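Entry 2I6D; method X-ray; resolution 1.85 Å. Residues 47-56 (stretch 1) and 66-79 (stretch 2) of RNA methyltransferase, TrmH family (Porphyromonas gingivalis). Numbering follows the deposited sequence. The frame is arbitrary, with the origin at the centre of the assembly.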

# COMPACT_ATOMS: atom_id res chain seq x y z
N MSE A 47 14.72 14.93 2.47
CA MSE A 47 14.63 16.21 1.78
C MSE A 47 13.18 16.70 1.81
O MSE A 47 12.25 15.91 1.70
N LEU A 48 13.02 18.01 1.99
CA LEU A 48 11.69 18.63 2.02
C LEU A 48 11.79 19.95 1.27
O LEU A 48 12.59 20.81 1.62
N VAL A 49 11.00 20.09 0.22
CA VAL A 49 11.10 21.23 -0.70
C VAL A 49 9.70 21.83 -0.79
O VAL A 49 8.73 21.10 -1.03
N GLY A 50 9.58 23.12 -0.53
CA GLY A 50 8.27 23.72 -0.60
C GLY A 50 8.33 25.22 -0.51
O GLY A 50 9.38 25.79 -0.26
N THR A 51 7.18 25.86 -0.69
CA THR A 51 7.07 27.29 -0.47
C THR A 51 7.04 27.53 1.03
O THR A 51 6.66 26.64 1.79
N ALA A 52 7.42 28.75 1.44
CA ALA A 52 7.41 29.14 2.85
C ALA A 52 6.10 28.79 3.55
O ALA A 52 6.11 28.28 4.68
N ALA A 53 4.97 29.06 2.89
CA ALA A 53 3.64 28.83 3.50
C ALA A 53 3.41 27.34 3.77
O ALA A 53 2.78 26.97 4.76
N MSE A 54 3.95 26.49 2.90
CA MSE A 54 3.88 25.04 3.09
C MSE A 54 4.82 24.56 4.18
O MSE A 54 4.43 23.74 5.02
N LEU A 55 6.05 25.06 4.19
CA LEU A 55 7.03 24.59 5.17
C LEU A 55 6.69 24.99 6.62
O LEU A 55 6.98 24.25 7.56
N ARG A 56 6.09 26.15 6.80
CA ARG A 56 5.78 26.61 8.14
C ARG A 56 4.74 25.70 8.83
O ARG A 56 4.70 25.60 10.06
N VAL A 66 16.21 20.92 3.70
CA VAL A 66 14.98 21.68 3.54
C VAL A 66 15.25 22.86 2.62
O VAL A 66 16.16 23.66 2.88
N VAL A 67 14.49 22.96 1.53
CA VAL A 67 14.71 24.03 0.55
C VAL A 67 13.44 24.83 0.47
O VAL A 67 12.41 24.27 0.11
N GLU A 68 13.49 26.10 0.83
CA GLU A 68 12.32 26.96 0.68
C GLU A 68 12.37 27.56 -0.71
O GLU A 68 13.36 28.20 -1.07
N LEU A 69 11.30 27.37 -1.48
CA LEU A 69 11.22 27.85 -2.85
C LEU A 69 10.28 29.04 -2.99
O LEU A 69 9.29 29.14 -2.26
N PRO A 70 10.56 29.94 -3.95
CA PRO A 70 9.67 31.09 -4.08
C PRO A 70 8.33 30.65 -4.64
O PRO A 70 8.23 29.60 -5.28
N GLU A 71 7.31 31.47 -4.41
CA GLU A 71 5.98 31.32 -4.99
C GLU A 71 6.04 31.12 -6.51
O GLU A 71 5.27 30.35 -7.07
N SER A 72 7.01 31.78 -7.16
CA SER A 72 7.17 31.68 -8.61
C SER A 72 7.73 30.35 -9.13
O SER A 72 7.64 30.09 -10.33
N PHE A 73 8.35 29.55 -8.26
CA PHE A 73 8.92 28.27 -8.69
C PHE A 73 7.83 27.39 -9.29
O PHE A 73 6.76 27.25 -8.72
N ASP A 74 8.12 26.78 -10.44
CA ASP A 74 7.16 25.92 -11.11
C ASP A 74 7.33 24.47 -10.69
O ASP A 74 8.23 23.78 -11.18
N PHE A 75 6.44 23.98 -9.84
CA PHE A 75 6.55 22.60 -9.35
C PHE A 75 6.45 21.53 -10.42
O PHE A 75 6.88 20.40 -10.18
N LYS A 76 5.92 21.86 -11.60
CA LYS A 76 5.95 20.91 -12.72
C LYS A 76 7.38 20.54 -13.10
O LYS A 76 7.59 19.55 -13.82
N ARG A 77 8.35 21.33 -12.65
CA ARG A 77 9.76 21.02 -12.92
C ARG A 77 10.19 19.74 -12.21
O ARG A 77 11.09 19.04 -12.69
N ILE A 78 9.51 19.43 -11.11
CA ILE A 78 9.89 18.29 -10.26
C ILE A 78 8.75 17.28 -9.96
O ILE A 78 9.01 16.12 -9.62
N SER A 79 7.50 17.72 -10.11
CA SER A 79 6.36 16.88 -9.76
C SER A 79 5.95 15.86 -10.82
O SER A 79 6.23 16.01 -12.01

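The two stretches pair as neighbouring parallel strands, and the helix that follows the first strand folds back over the second. M47 is a selenomethionine with chi1 and chi2 both t; it makes no contact with the second stretch within 4.5 Å. L48 (chi1 t, chi2 p) lies on the same sheet face as V66, and its CB is 4.3 Å from V66 CG2. Its carbonyl accepts the first strand bond, V67 N to L48 O, 2.9 Å.

V49 (t) points to the other face, beside V67 (t). V49 CG2 is 4.0 Å from V67 CB. V49 CG1 packs very tightly on L69 CD1, at 3.2 Å, and also lies 4.2 Å from I78 CD1 and 4.4 Å from F75 CE2. This valine therefore joins the strand pair to the 3-10 segment at F75 and to I78 just after it.

G50 has no side chain. Its CA meets the edge of the F75 ring, 4.0 Å from F75 CZ. Its backbone bonds both ways: G50 N to V67 O, 3.1 Å, and L69 N to G50 O, 2.8 Å.

T51 (p) is at the N-cap position. T51 CG2 lies 3.9 Å from E71 OE1 and 4.3 Å from F75 CE1. Water 1 links the two polar groups, 2.6 Å from T51 OG1 and 3.1 Å from E71 OE1, to which it donates.

A52 CB touches E68 CD at 3.7 Å. Water 2 accepts from A52 N and donates to L69 O, both at 2.8 Å, bridging a gap too long for a direct bond. Water 3 accepts from A53 N at 3.1 Å and donates to E71 OE2 at 2.8 Å. M54, also selenomethionine (chi1 m, chi2 m), is out of reach.

L55 (m, t) points toward the second strand. L55 CD1 reaches V66 CG1 at 4.0 Å and E68 CB at 3.7 Å. R56 is out of reach of the second stretch.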

# COMPACT_ATOMS: atom_id res chain seq x y z
CB MSE A 47 15.11 16.05 0.34
CG MSE A 47 14.81 17.22 -0.56
SE MSE A 47 15.82 17.10 -2.26
CE MSE A 47 17.38 18.11 -1.72
CB LEU A 48 11.24 18.85 3.46
CG LEU A 48 9.81 19.37 3.64
CD1 LEU A 48 8.78 18.35 3.12
CD2 LEU A 48 9.56 19.68 5.12
CB VAL A 49 11.55 20.71 -2.06
CG1 VAL A 49 11.39 21.74 -3.12
CG2 VAL A 49 13.01 20.26 -1.99
CB THR A 51 5.80 27.86 -1.09
OG1 THR A 51 4.66 27.14 -0.56
CG2 THR A 51 5.83 27.73 -2.61
CB ALA A 52 7.73 30.64 3.00
CB ALA A 53 2.53 29.41 2.63
CB MSE A 54 4.12 24.30 1.78
CG MSE A 54 3.06 24.58 0.71
SE MSE A 54 1.30 23.93 1.26
CE MSE A 54 0.52 25.61 1.94
CB LEU A 55 8.43 25.09 4.79
CG LEU A 55 9.00 24.54 3.48
CD1 LEU A 55 10.32 25.23 3.17
CD2 LEU A 55 9.21 23.03 3.58
CB ARG A 56 5.29 28.05 8.12
CG ARG A 56 3.84 28.20 7.63
CD ARG A 56 3.33 29.61 7.81
NE ARG A 56 3.12 29.93 9.21
CZ ARG A 56 2.49 31.01 9.65
NH1 ARG A 56 2.35 31.21 10.95
NH2 ARG A 56 2.01 31.91 8.78
CB VAL A 66 14.44 22.16 4.91
CG1 VAL A 66 13.19 23.00 4.72
CG2 VAL A 66 14.14 20.95 5.80
CB VAL A 67 15.07 23.52 -0.87
CG1 VAL A 67 15.39 24.69 -1.81
CG2 VAL A 67 16.27 22.54 -0.85
CB GLU A 68 12.28 28.06 1.75
CG GLU A 68 11.11 29.06 1.59
CD GLU A 68 11.33 30.37 2.35
OE1 GLU A 68 11.37 30.33 3.60
OE2 GLU A 68 11.45 31.45 1.71
CB LEU A 69 10.77 26.71 -3.76
CG LEU A 69 11.75 25.54 -3.91
CD1 LEU A 69 11.10 24.47 -4.74
CD2 LEU A 69 13.05 25.97 -4.55
CB PRO A 70 10.39 31.99 -5.09
CG PRO A 70 11.19 31.04 -5.92
CD PRO A 70 11.64 29.96 -4.96
CB GLU A 71 5.17 32.58 -4.67
CG GLU A 71 3.69 32.34 -4.34
CD GLU A 71 3.49 31.29 -3.26
OE1 GLU A 71 2.99 30.20 -3.60
OE2 GLU A 71 3.85 31.53 -2.08
CB SER A 72 8.07 32.80 -9.11
OG SER A 72 9.38 32.62 -8.61
CB PHE A 73 9.58 27.53 -7.53
CG PHE A 73 10.13 26.17 -7.92
CD1 PHE A 73 11.40 26.05 -8.46
CD2 PHE A 73 9.36 25.02 -7.76
CE1 PHE A 73 11.92 24.79 -8.83
CE2 PHE A 73 9.87 23.75 -8.12
CZ PHE A 73 11.15 23.65 -8.66
CB ASP A 74 7.29 26.07 -12.62
CG ASP A 74 6.20 25.35 -13.37
OD1 ASP A 74 5.50 24.51 -12.76
OD2 ASP A 74 6.05 25.61 -14.59
CB PHE A 75 5.59 22.33 -8.18
CG PHE A 75 6.17 22.73 -6.85
CD1 PHE A 75 6.16 24.07 -6.46
CD2 PHE A 75 6.80 21.79 -6.04
CE1 PHE A 75 6.73 24.47 -5.26
CE2 PHE A 75 7.38 22.19 -4.84
CZ PHE A 75 7.33 23.55 -4.45
CB LYS A 76 5.19 21.43 -13.96
CG LYS A 76 3.69 21.61 -13.70
CD LYS A 76 2.95 22.23 -14.90
CE LYS A 76 1.45 22.36 -14.57
NZ LYS A 76 0.63 22.74 -15.77
CB ARG A 77 10.67 22.18 -12.54
CG ARG A 77 10.50 23.37 -13.46
CD ARG A 77 11.14 24.63 -12.87
NE ARG A 77 12.58 24.54 -12.92
CZ ARG A 77 13.41 25.40 -12.35
NH1 ARG A 77 12.94 26.42 -11.63
NH2 ARG A 77 14.71 25.24 -12.50
CB ILE A 78 10.56 18.77 -8.96
CG1 ILE A 78 9.62 19.69 -8.17
CG2 ILE A 78 11.94 19.42 -9.27
CD1 ILE A 78 10.09 20.01 -6.75
CB SER A 79 5.15 17.74 -9.36
OG SER A 79 3.96 16.97 -9.21
O HOH W 1 2.36 27.99 -1.52
O HOH W 2 7.93 30.78 -0.47
O HOH W 3 4.99 30.82 0.33